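Local coordinates for protein member of s1p family of ribosomal proteins (Pyrococcus furiosus, PDB 5YH1) that probably acts as an exonuclease on nucleic acids, its DHH domain, the part in this chain, binding a manganese ion, at residues K384-L396 and V405-K417. Residues are numbered along the deposited sequence; the frame is centred on the assembly and turned at random.
Sequences KYNFDLNKIVKIL and VEGGGHSYAGSIK
Asn390 grips Gly409 with both ends of its carboxamide: OD1 takes the Gly409 N-H at 3.1 Å, and ND2 donates a hydrogen bond to Gly409 O at 3.0 Å. Gly409 O lies almost in the amide plane of Asn390, although ND2 stands 43° out of that carbonyl's plane. With CG anti to the carbonyl carbon (chi1 -64°), the amide reaches down from the first turn of helix 389-399 onto strand 406-409, which pairs with strand 413-417 in an antiparallel hairpin at the edge of a six-stranded mixed sheet. The Gly-Gly-Gly-His run here is probably the GGGH motif of a DHHA1 domain. A CB on Gly408 would strike OD1, so the bare glycine lets the amide come this close. With an alanine here instead of Asn390, both polar atoms of Gly409 would probably lose these mates, and the glycine-rich strand its side-chain link to the helix. Leu389 N donates to Ser411 O at 3.0 Å, and Asp388 caps the helix through OD1, which accepts from Lys391 N.

The tight part lies under the helix. Leu389 sends CD2 over the backbone of Gly414, 3.8 Å from its CA, while Val393 and Ile416 slide past each other, CG2 to CG1 at 4.1 Å. Val405 CG1 closes the far end against Val393 and Leu396. By contrast, the margin of Gly407, Gly409 and Tyr412 is exposed. The His410 side chain leaves the backbone away from the helix, meets the Tyr195 ring edge-to-face and lies about 8 Å from the manganese; the paired hydrogen bonds of the Asn390 carboxamide thus hold the strand leading to a loop near the metal site.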
ATOM      1  N   LYS A 384      12.405  41.482   1.280  1.00 35.95           N
ATOM      2  CA  LYS A 384      13.251  42.655   1.024  1.00 38.14           C
ATOM      3  C   LYS A 384      14.136  42.509  -0.216  1.00 38.06           C
ATOM      4  O   LYS A 384      14.725  43.486  -0.682  1.00 38.64           O
ATOM      5  CB  LYS A 384      14.133  42.953   2.248  1.00 39.82           C
ATOM      6  CG  LYS A 384      13.335  43.315   3.501  1.00 42.54           C
ATOM      7  CD  LYS A 384      14.233  43.729   4.661  1.00 45.16           C
ATOM      8  CE  LYS A 384      14.648  42.572   5.577  1.00 46.75           C
ATOM      9  NZ  LYS A 384      14.176  42.748   6.986  1.00 45.83           N
ATOM     10  N   TYR A 385      14.247  41.287  -0.731  1.00 35.67           N
ATOM     11  CA  TYR A 385      15.050  41.014  -1.909  1.00 35.48           C
ATOM     12  C   TYR A 385      14.190  40.586  -3.101  1.00 36.97           C
ATOM     13  O   TYR A 385      14.723  40.162  -4.124  1.00 37.69           O
ATOM     14  CB  TYR A 385      16.064  39.922  -1.587  1.00 34.24           C
ATOM     15  CG  TYR A 385      17.111  40.331  -0.590  1.00 32.64           C
ATOM     16  CD1 TYR A 385      16.861  40.274   0.785  1.00 32.04           C
ATOM     17  CD2 TYR A 385      18.356  40.771  -1.010  1.00 31.65           C
ATOM     18  CE1 TYR A 385      17.829  40.641   1.706  1.00 30.50           C
ATOM     19  CE2 TYR A 385      19.329  41.133  -0.095  1.00 31.63           C
ATOM     20  CZ  TYR A 385      19.057  41.067   1.261  1.00 30.48           C
ATOM     21  OH  TYR A 385      20.009  41.439   2.168  1.00 30.08           O
ATOM     22  N   ASN A 386      12.870  40.699  -2.961  1.00 37.66           N
ATOM     23  CA  ASN A 386      11.920  40.248  -3.985  1.00 41.61           C
ATOM     24  C   ASN A 386      12.131  38.791  -4.414  1.00 40.15           C
ATOM     25  O   ASN A 386      12.090  38.456  -5.598  1.00 39.86           O
ATOM     26  CB  ASN A 386      11.931  41.198  -5.191  1.00 44.99           C
ATOM     27  CG  ASN A 386      11.252  42.516  -4.882  1.00 49.33           C
ATOM     28  OD1 ASN A 386      10.022  42.605  -4.894  1.00 55.15           O
ATOM     29  ND2 ASN A 386      12.044  43.540  -4.570  1.00 48.88           N
ATOM     30  N   PHE A 387      12.363  37.930  -3.432  1.00 38.49           N
ATOM     31  CA  PHE A 387      12.492  36.513  -3.694  1.00 34.91           C
ATOM     32  C   PHE A 387      11.142  35.971  -4.151  1.00 34.12           C
ATOM     33  O   PHE A 387      10.134  36.180  -3.495  1.00 32.41           O
ATOM     34  CB  PHE A 387      12.952  35.770  -2.442  1.00 34.12           C
ATOM     35  CG  PHE A 387      12.961  34.284  -2.607  1.00 31.51           C
ATOM     36  CD1 PHE A 387      14.033  33.655  -3.213  1.00 31.47           C
ATOM     37  CD2 PHE A 387      11.878  33.521  -2.200  1.00 30.76           C
ATOM     38  CE1 PHE A 387      14.041  32.275  -3.389  1.00 30.77           C
ATOM     39  CE2 PHE A 387      11.881  32.144  -2.374  1.00 30.43           C
ATOM     40  CZ  PHE A 387      12.962  31.526  -2.971  1.00 29.45           C
ATOM     41  N   ASP A 388      11.123  35.291  -5.289  1.00 35.37           N
ATOM     42  CA  ASP A 388       9.904  34.642  -5.769  1.00 36.70           C
ATOM     43  C   ASP A 388      10.295  33.295  -6.349  1.00 35.18           C
ATOM     44  O   ASP A 388      10.952  33.226  -7.391  1.00 33.16           O
ATOM     45  CB  ASP A 388       9.202  35.506  -6.824  1.00 39.53           C
ATOM     46  CG  ASP A 388       7.861  34.917  -7.290  1.00 42.60           C
ATOM     47  OD1 ASP A 388       7.682  33.682  -7.308  1.00 45.08           O
ATOM     48  OD2 ASP A 388       6.973  35.703  -7.653  1.00 49.22           O
ATOM     49  N   LEU A 389       9.896  32.232  -5.653  1.00 34.25           N
ATOM     50  CA  LEU A 389      10.262  30.883  -6.032  1.00 34.13           C
ATOM     51  C   LEU A 389       9.689  30.495  -7.399  1.00 34.43           C
ATOM     52  O   LEU A 389      10.375  29.857  -8.189  1.00 33.71           O
ATOM     53  CB  LEU A 389       9.805  29.892  -4.958  1.00 34.24           C
ATOM     54  CG  LEU A 389      10.079  28.406  -5.219  1.00 33.81           C
ATOM     55  CD1 LEU A 389      11.575  28.149  -5.339  1.00 33.07           C
ATOM     56  CD2 LEU A 389       9.451  27.560  -4.116  1.00 33.84           C
ATOM     57  N   ASN A 390       8.439  30.874  -7.666  1.00 36.32           N
ATOM     58  CA  ASN A 390       7.798  30.568  -8.959  1.00 36.89           C
ATOM     59  C   ASN A 390       8.549  31.190 -10.129  1.00 35.84           C
ATOM     60  O   ASN A 390       8.748  30.537 -11.148  1.00 35.75           O
ATOM     61  CB  ASN A 390       6.329  30.992  -8.971  1.00 37.03           C
ATOM     62  CG  ASN A 390       5.498  30.224  -7.958  1.00 40.51           C
ATOM     63  OD1 ASN A 390       5.592  29.005  -7.862  1.00 42.40           O
ATOM     64  ND2 ASN A 390       4.696  30.936  -7.184  1.00 44.17           N
ATOM     65  N   LYS A 391       8.998  32.433  -9.967  1.00 35.92           N
ATOM     66  CA  LYS A 391       9.813  33.093 -10.993  1.00 38.39           C
ATOM     67  C   LYS A 391      11.148  32.392 -11.173  1.00 35.78           C
ATOM     68  O   LYS A 391      11.622  32.241 -12.292  1.00 34.00           O
ATOM     69  CB  LYS A 391      10.071  34.565 -10.649  1.00 42.39           C
ATOM     70  CG  LYS A 391       8.850  35.446 -10.808  1.00 48.52           C
ATOM     71  CD  LYS A 391       9.113  36.874 -10.352  1.00 53.36           C
ATOM     72  CE  LYS A 391       7.818  37.682 -10.335  1.00 57.70           C
ATOM     73  NZ  LYS A 391       7.941  38.953  -9.566  1.00 60.75           N
ATOM     74  N   ILE A 392      11.766  31.987 -10.064  1.00 33.71           N
ATOM     75  CA  ILE A 392      13.066  31.324 -10.133  1.00 32.71           C
ATOM     76  C   ILE A 392      12.940  29.974 -10.833  1.00 31.00           C
ATOM     77  O   ILE A 392      13.792  29.624 -11.637  1.00 28.78           O
ATOM     78  CB  ILE A 392      13.735  31.209  -8.745  1.00 32.76           C
ATOM     79  CG1 ILE A 392      14.219  32.602  -8.318  1.00 33.53           C
ATOM     80  CG2 ILE A 392      14.910  30.235  -8.777  1.00 32.32           C
ATOM     81  CD1 ILE A 392      14.652  32.708  -6.881  1.00 34.47           C
ATOM     82  N   VAL A 393      11.863  29.248 -10.552  1.00 31.88           N
ATOM     83  CA  VAL A 393      11.617  27.947 -11.182  1.00 33.43           C
ATOM     84  C   VAL A 393      11.441  28.087 -12.695  1.00 35.02           C
ATOM     85  O   VAL A 393      12.007  27.297 -13.454  1.00 35.54           O
ATOM     86  CB  VAL A 393      10.396  27.235 -10.565  1.00 33.62           C
ATOM     87  CG1 VAL A 393       9.965  26.040 -11.409  1.00 34.75           C
ATOM     88  CG2 VAL A 393      10.707  26.794  -9.146  1.00 33.58           C
ATOM     89  N   LYS A 394      10.660  29.080 -13.126  1.00 35.35           N
ATOM     90  CA  LYS A 394      10.507  29.372 -14.554  1.00 35.76           C
ATOM     91  C   LYS A 394      11.867  29.686 -15.180  1.00 36.08           C
ATOM     92  O   LYS A 394      12.198  29.169 -16.254  1.00 35.36           O
ATOM     93  CB  LYS A 394       9.538  30.540 -14.785  1.00 37.58           C
ATOM     94  CG  LYS A 394       8.099  30.241 -14.392  1.00 38.60           C
ATOM     95  N   ILE A 395      12.664  30.514 -14.508  1.00 34.34           N
ATOM     96  CA  ILE A 395      14.011  30.814 -15.000  1.00 35.27           C
ATOM     97  C   ILE A 395      14.833  29.521 -15.150  1.00 35.66           C
ATOM     98  O   ILE A 395      15.475  29.308 -16.177  1.00 34.90           O
ATOM     99  CB  ILE A 395      14.749  31.835 -14.098  1.00 35.52           C
ATOM    100  CG1 ILE A 395      14.137  33.235 -14.264  1.00 37.40           C
ATOM    101  CG2 ILE A 395      16.234  31.893 -14.428  1.00 35.66           C
ATOM    102  CD1 ILE A 395      14.606  34.243 -13.229  1.00 37.47           C
ATOM    103  N   LEU A 396      14.807  28.658 -14.136  1.00 35.19           N
ATOM    104  CA  LEU A 396      15.619  27.438 -14.174  1.00 35.33           C
ATOM    105  C   LEU A 396      15.194  26.518 -15.330  1.00 33.74           C
ATOM    106  O   LEU A 396      16.043  25.982 -16.029  1.00 31.36           O
ATOM    107  CB  LEU A 396      15.572  26.696 -12.829  1.00 35.16           C
ATOM    108  CG  LEU A 396      16.218  27.415 -11.627  1.00 35.22           C
ATOM    109  CD1 LEU A 396      16.018  26.616 -10.347  1.00 35.25           C
ATOM    110  CD2 LEU A 396      17.698  27.684 -11.837  1.00 35.54           C
ATOM    111  N   VAL A 405      12.888  20.381 -14.847  1.00 34.84           N
ATOM    112  CA  VAL A 405      12.593  21.247 -13.705  1.00 35.92           C
ATOM    113  C   VAL A 405      11.097  21.529 -13.601  1.00 38.00           C
ATOM    114  O   VAL A 405      10.450  21.842 -14.590  1.00 37.51           O
ATOM    115  CB  VAL A 405      13.353  22.581 -13.791  1.00 35.38           C
ATOM    116  CG1 VAL A 405      12.984  23.475 -12.616  1.00 35.86           C
ATOM    117  CG2 VAL A 405      14.860  22.339 -13.828  1.00 35.62           C
ATOM    118  N   GLU A 406      10.559  21.415 -12.393  1.00 41.74           N
ATOM    119  CA  GLU A 406       9.145  21.658 -12.144  1.00 45.00           C
ATOM    120  C   GLU A 406       8.892  21.989 -10.686  1.00 45.83           C
ATOM    121  O   GLU A 406       9.676  21.615  -9.813  1.00 43.44           O
ATOM    122  CB  GLU A 406       8.329  20.420 -12.500  1.00 49.42           C
ATOM    123  CG  GLU A 406       7.552  20.544 -13.795  1.00 56.77           C
ATOM    124  CD  GLU A 406       7.100  19.202 -14.318  1.00 61.91           C
ATOM    125  OE1 GLU A 406       6.991  18.254 -13.509  1.00 65.77           O
ATOM    126  OE2 GLU A 406       6.861  19.103 -15.539  1.00 67.64           O
ATOM    127  N   GLY A 407       7.782  22.679 -10.438  1.00 45.71           N
ATOM    128  CA  GLY A 407       7.280  22.895  -9.092  1.00 48.16           C
ATOM    129  C   GLY A 407       7.102  24.360  -8.774  1.00 50.99           C
ATOM    130  O   GLY A 407       6.759  25.158  -9.644  1.00 52.29           O
ATOM    131  N   GLY A 408       7.359  24.710  -7.519  1.00 54.38           N
ATOM    132  CA  GLY A 408       7.091  26.048  -7.002  1.00 54.17           C
ATOM    133  C   GLY A 408       6.172  25.908  -5.809  1.00 56.10           C
ATOM    134  O   GLY A 408       6.375  25.037  -4.963  1.00 53.09           O
ATOM    135  N   GLY A 409       5.139  26.743  -5.761  1.00 58.03           N
ATOM    136  CA  GLY A 409       4.217  26.790  -4.627  1.00 58.56           C
ATOM    137  C   GLY A 409       4.006  28.248  -4.281  1.00 60.58           C
ATOM    138  O   GLY A 409       3.555  29.026  -5.123  1.00 60.90           O
ATOM    139  N   HIS A 410       4.352  28.631  -3.056  1.00 60.92           N
ATOM    140  CA  HIS A 410       4.348  30.043  -2.685  1.00 62.46           C
ATOM    141  C   HIS A 410       5.583  30.694  -3.257  1.00 61.80           C
ATOM    142  O   HIS A 410       6.528  30.008  -3.650  1.00 63.34           O
ATOM    143  CB  HIS A 410       4.346  30.222  -1.168  1.00 64.44           C
ATOM    144  CG  HIS A 410       3.195  29.558  -0.495  1.00 67.49           C
ATOM    145  ND1 HIS A 410       1.944  30.128  -0.446  1.00 68.26           N
ATOM    146  CD2 HIS A 410       3.095  28.362   0.133  1.00 68.86           C
ATOM    147  CE1 HIS A 410       1.122  29.316   0.190  1.00 70.46           C
ATOM    148  NE2 HIS A 410       1.794  28.237   0.553  1.00 70.23           N
ATOM    149  N   SER A 411       5.575  32.023  -3.287  1.00 59.11           N
ATOM    150  CA  SER A 411       6.771  32.787  -3.619  1.00 56.93           C
ATOM    151  C   SER A 411       7.869  32.570  -2.575  1.00 54.65           C
ATOM    152  O   SER A 411       9.037  32.791  -2.876  1.00 51.22           O
ATOM    153  CB  SER A 411       6.442  34.279  -3.726  1.00 58.07           C
ATOM    154  OG  SER A 411       5.986  34.792  -2.485  1.00 57.72           O
ATOM    155  N   TYR A 412       7.485  32.135  -1.365  1.00 56.74           N
ATOM    156  CA  TYR A 412       8.402  31.995  -0.210  1.00 57.64           C
ATOM    157  C   TYR A 412       8.570  30.554   0.324  1.00 55.50           C
ATOM    158  O   TYR A 412       9.433  30.305   1.169  1.00 55.19           O
ATOM    159  CB  TYR A 412       7.937  32.906   0.946  1.00 59.84           C
ATOM    160  CG  TYR A 412       6.509  32.652   1.359  1.00 62.88           C
ATOM    161  CD1 TYR A 412       6.175  31.554   2.156  1.00 65.40           C
ATOM    162  CD2 TYR A 412       5.480  33.489   0.924  1.00 65.71           C
ATOM    163  CE1 TYR A 412       4.861  31.302   2.513  1.00 67.15           C
ATOM    164  CE2 TYR A 412       4.162  33.246   1.277  1.00 67.42           C
ATOM    165  CZ  TYR A 412       3.859  32.153   2.073  1.00 69.22           C
ATOM    166  OH  TYR A 412       2.555  31.909   2.431  1.00 74.17           O
ATOM    167  N   ALA A 413       7.755  29.614  -0.147  1.00 52.74           N
ATOM    168  CA  ALA A 413       7.794  28.238   0.365  1.00 50.63           C
ATOM    169  C   ALA A 413       7.222  27.260  -0.655  1.00 48.12           C
ATOM    170  O   ALA A 413       6.129  27.467  -1.183  1.00 49.88           O
ATOM    171  CB  ALA A 413       7.044  28.121   1.686  1.00 48.41           C
ATOM    172  N   GLY A 414       7.969  26.198  -0.928  1.00 41.66           N
ATOM    173  CA  GLY A 414       7.549  25.211  -1.895  1.00 39.79           C
ATOM    174  C   GLY A 414       8.650  24.218  -2.172  1.00 38.20           C
ATOM    175  O   GLY A 414       9.553  24.023  -1.356  1.00 35.12           O
ATOM    176  N   SER A 415       8.572  23.580  -3.329  1.00 38.07           N
ATOM    177  CA  SER A 415       9.524  22.543  -3.678  1.00 40.65           C
ATOM    178  C   SER A 415       9.721  22.443  -5.181  1.00 40.26           C
ATOM    179  O   SER A 415       8.837  22.792  -5.960  1.00 42.14           O
ATOM    180  CB  SER A 415       9.084  21.202  -3.099  1.00 41.47           C
ATOM    181  OG  SER A 415       7.765  20.900  -3.489  1.00 44.28           O
ATOM    182  N   ILE A 416      10.918  22.015  -5.560  1.00 39.03           N
ATOM    183  CA  ILE A 416      11.321  21.841  -6.944  1.00 37.98           C
ATOM    184  C   ILE A 416      11.520  20.346  -7.168  1.00 36.14           C
ATOM    185  O   ILE A 416      11.914  19.618  -6.246  1.00 33.86           O
ATOM    186  CB  ILE A 416      12.653  22.559  -7.234  1.00 40.38           C
ATOM    187  CG1 ILE A 416      12.596  24.021  -6.771  1.00 45.22           C
ATOM    188  CG2 ILE A 416      12.961  22.539  -8.719  1.00 42.26           C
ATOM    189  CD1 ILE A 416      13.923  24.754  -6.880  1.00 46.18           C
ATOM    190  N   LYS A 417      11.223  19.887  -8.379  1.00 33.64           N
ATOM    191  CA  LYS A 417      11.609  18.551  -8.827  1.00 32.26           C
ATOM    192  C   LYS A 417      12.488  18.733 -10.051  1.00 30.67           C
ATOM    193  O   LYS A 417      12.417  19.759 -10.733  1.00 31.09           O
ATOM    194  CB  LYS A 417      10.388  17.697  -9.174  1.00 34.29           C
ATOM    195  CG  LYS A 417       9.448  17.422  -8.009  1.00 35.05           C
TER